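PDB 3L2H: putative sugar phosphate isomerase, which is a cupin-family, probably metal-binding protein thought to isomerise sugar phosphates, though its substrate and reaction are not established. Local coordinates for residues B[63-67]-B[68-72]. Residues are numbered along the deposited sequence; the frame is centred on the assembly and turned at random.
Sequences HLHHY and EEEAV. With EDO (1,2-ethanediol), chain N.
Glu-70 meets the imidazole of His-63 at the ring's edge, where the 1,2-ethanediol, probably from the crystallisation liquor, also sits, its O1 3.3 Å from CE1 of His-63; the ring of His-105 meets that of His-63 at a steep angle. NE2 of His-63 donates to OE1 of Glu-70 at 2.8 Å, along a nearly straight line (171°). The proton arrives on the syn lone pair with the oxygen in the ring plane, although the carboxylate is twisted from it by 40°. Glu-70 is fully stretched, CG trans to N at chi1 -180°, which lets the acid span the turn.

The same OE1 comes to 3.4 Å from CD2 of His-65, at the edge of that second ring, the planes almost perpendicular. A water in the His-65 plane lies 2.8 Å from its NE2 and donates to OE2 of Glu-70; the diol's O1 approaches OE2 too, suspiciously closely. With a glutamine in place of Glu-70, one carboxylate oxygen becomes an NH2, and either NE2 of His-63 or the water would probably be left without its acceptor.

The carbonyl O of Glu-68 lies oblique to the His-65 ring, 3.1 Å from CB of His-65. The Glu-68 carboxylate passes nearby without bonding to it: ND1 of His-65 pairs with Asp-127, while OE2 of Glu-68 accepts from Leu-124 N and forms a salt bridge with Arg-140. His-63, His-65, Glu-70 and His-105 resemble the three-histidine, one-glutamate metal site of cupins; here the water and the diol, also bonded to His-105, lie among them, and NE2 of His-63 is spent on Glu-70. The turn leads from strand 64-65, beside strand 126-131, into strand 70-76, between strands 115-122 and 95-98.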
loop_
_atom_site.group_PDB
_atom_site.type_symbol
_atom_site.label_atom_id
_atom_site.label_comp_id
_atom_site.label_asym_id
_atom_site.label_seq_id
_atom_site.Cartn_x
_atom_site.Cartn_y
_atom_site.Cartn_z
ATOM N N HIS B 63 -22.710 -2.436 11.077
ATOM C CA HIS B 63 -21.655 -2.941 10.209
ATOM C C HIS B 63 -20.281 -3.081 10.884
ATOM O O HIS B 63 -20.007 -2.507 11.943
ATOM C CB HIS B 63 -21.534 -2.032 8.968
ATOM C CG HIS B 63 -20.941 -0.697 9.275
ATOM N ND1 HIS B 63 -21.704 0.408 9.578
ATOM C CD2 HIS B 63 -19.648 -0.317 9.455
ATOM C CE1 HIS B 63 -20.912 1.431 9.847
ATOM N NE2 HIS B 63 -19.657 1.010 9.820
ATOM N N LEU B 64 -19.419 -3.843 10.209
ATOM C CA LEU B 64 -18.063 -4.128 10.649
ATOM C C LEU B 64 -17.144 -4.004 9.453
ATOM O O LEU B 64 -17.350 -4.674 8.434
ATOM C CB LEU B 64 -17.972 -5.560 11.180
ATOM C CG LEU B 64 -16.592 -6.015 11.645
ATOM C CD1 LEU B 64 -16.158 -5.302 12.921
ATOM C CD2 LEU B 64 -16.612 -7.518 11.881
ATOM N N HIS B 65 -16.130 -3.152 9.562
ATOM C CA HIS B 65 -15.087 -3.043 8.534
ATOM C C HIS B 65 -13.922 -3.994 8.830
ATOM O O HIS B 65 -13.477 -4.126 9.962
ATOM C CB HIS B 65 -14.484 -1.639 8.503
ATOM C CG HIS B 65 -15.378 -0.582 7.955
ATOM N ND1 HIS B 65 -15.407 -0.271 6.619
ATOM C CD2 HIS B 65 -16.196 0.306 8.569
ATOM C CE1 HIS B 65 -16.271 0.713 6.421
ATOM N NE2 HIS B 65 -16.763 1.080 7.586
ATOM N N HIS B 66 -13.383 -4.591 7.797
ATOM C CA HIS B 66 -12.240 -5.460 7.943
ATOM C C HIS B 66 -10.895 -4.746 7.726
ATOM O O HIS B 66 -9.883 -5.252 8.199
ATOM C CB HIS B 66 -12.330 -6.618 6.927
ATOM C CG HIS B 66 -13.429 -7.588 7.203
ATOM N ND1 HIS B 66 -13.279 -8.946 7.025
ATOM C CD2 HIS B 66 -14.699 -7.401 7.646
ATOM C CE1 HIS B 66 -14.410 -9.545 7.343
ATOM N NE2 HIS B 66 -15.286 -8.631 7.727
ATOM N N TYR B 67 -10.877 -3.643 6.974
ATOM C CA TYR B 67 -9.632 -2.926 6.645
ATOM C C TYR B 67 -9.655 -1.429 6.945
ATOM O O TYR B 67 -8.617 -0.857 7.313
ATOM C CB TYR B 67 -9.275 -3.125 5.140
ATOM C CG TYR B 67 -8.784 -4.511 4.858
ATOM C CD1 TYR B 67 -7.446 -4.841 5.039
ATOM C CD2 TYR B 67 -9.658 -5.508 4.484
ATOM C CE1 TYR B 67 -7.011 -6.148 4.828
ATOM C CE2 TYR B 67 -9.233 -6.843 4.264
ATOM C CZ TYR B 67 -7.925 -7.144 4.420
ATOM O OH TYR B 67 -7.467 -8.429 4.229
ATOM N N GLU B 68 -10.779 -0.769 6.742
ATOM C CA GLU B 68 -10.866 0.663 7.053
ATOM C C GLU B 68 -11.212 0.942 8.523
ATOM O O GLU B 68 -12.189 0.397 9.056
ATOM C CB GLU B 68 -11.900 1.379 6.185
ATOM C CG GLU B 68 -11.549 1.556 4.698
ATOM C CD GLU B 68 -12.601 2.316 3.910
ATOM O OE1 GLU B 68 -13.674 2.643 4.474
ATOM O OE2 GLU B 68 -12.367 2.641 2.700
ATOM N N GLU B 69 -10.392 1.765 9.185
ATOM C CA GLU B 69 -10.731 2.291 10.497
ATOM C C GLU B 69 -11.805 3.378 10.394
ATOM O O GLU B 69 -11.944 4.044 9.371
ATOM C CB GLU B 69 -9.461 2.844 11.191
ATOM C CG GLU B 69 -8.546 1.676 11.566
ATOM C CD GLU B 69 -7.322 2.089 12.324
ATOM O OE1 GLU B 69 -6.968 3.273 12.231
ATOM O OE2 GLU B 69 -6.723 1.207 12.984
ATOM N N GLU B 70 -12.556 3.569 11.477
ATOM C CA GLU B 70 -13.638 4.534 11.515
ATOM C C GLU B 70 -13.680 5.076 12.945
ATOM O O GLU B 70 -13.341 4.340 13.868
ATOM C CB GLU B 70 -14.949 3.806 11.173
ATOM C CG GLU B 70 -16.148 4.601 11.154
ATOM C CD GLU B 70 -17.331 3.854 10.520
ATOM O OE1 GLU B 70 -17.504 2.601 10.666
ATOM O OE2 GLU B 70 -18.069 4.567 9.854
ATOM N N ALA B 71 -14.138 6.310 13.128
ATOM C CA ALA B 71 -14.329 6.874 14.455
ATOM C C ALA B 71 -15.418 7.936 14.438
ATOM O O ALA B 71 -15.732 8.492 13.377
ATOM C CB ALA B 71 -13.014 7.472 14.990
ATOM N N VAL B 72 -15.974 8.231 15.619
ATOM C CA VAL B 72 -17.061 9.197 15.768
ATOM C C VAL B 72 -16.770 10.110 16.934
ATOM O O VAL B 72 -16.351 9.643 17.992
ATOM C CB VAL B 72 -18.426 8.523 15.982
ATOM C CG1 VAL B 72 -19.545 9.598 16.119
ATOM C CG2 VAL B 72 -18.764 7.519 14.854
HETATM C C1 EDO N . -21.029 5.911 10.864
HETATM O O1 EDO N . -20.471 4.652 10.429
HETATM C C2 EDO N . -21.009 6.009 12.370
HETATM O O2 EDO N . -22.096 5.202 12.872
HETATM O O HOH W 1 -18.462 3.272 7.543
#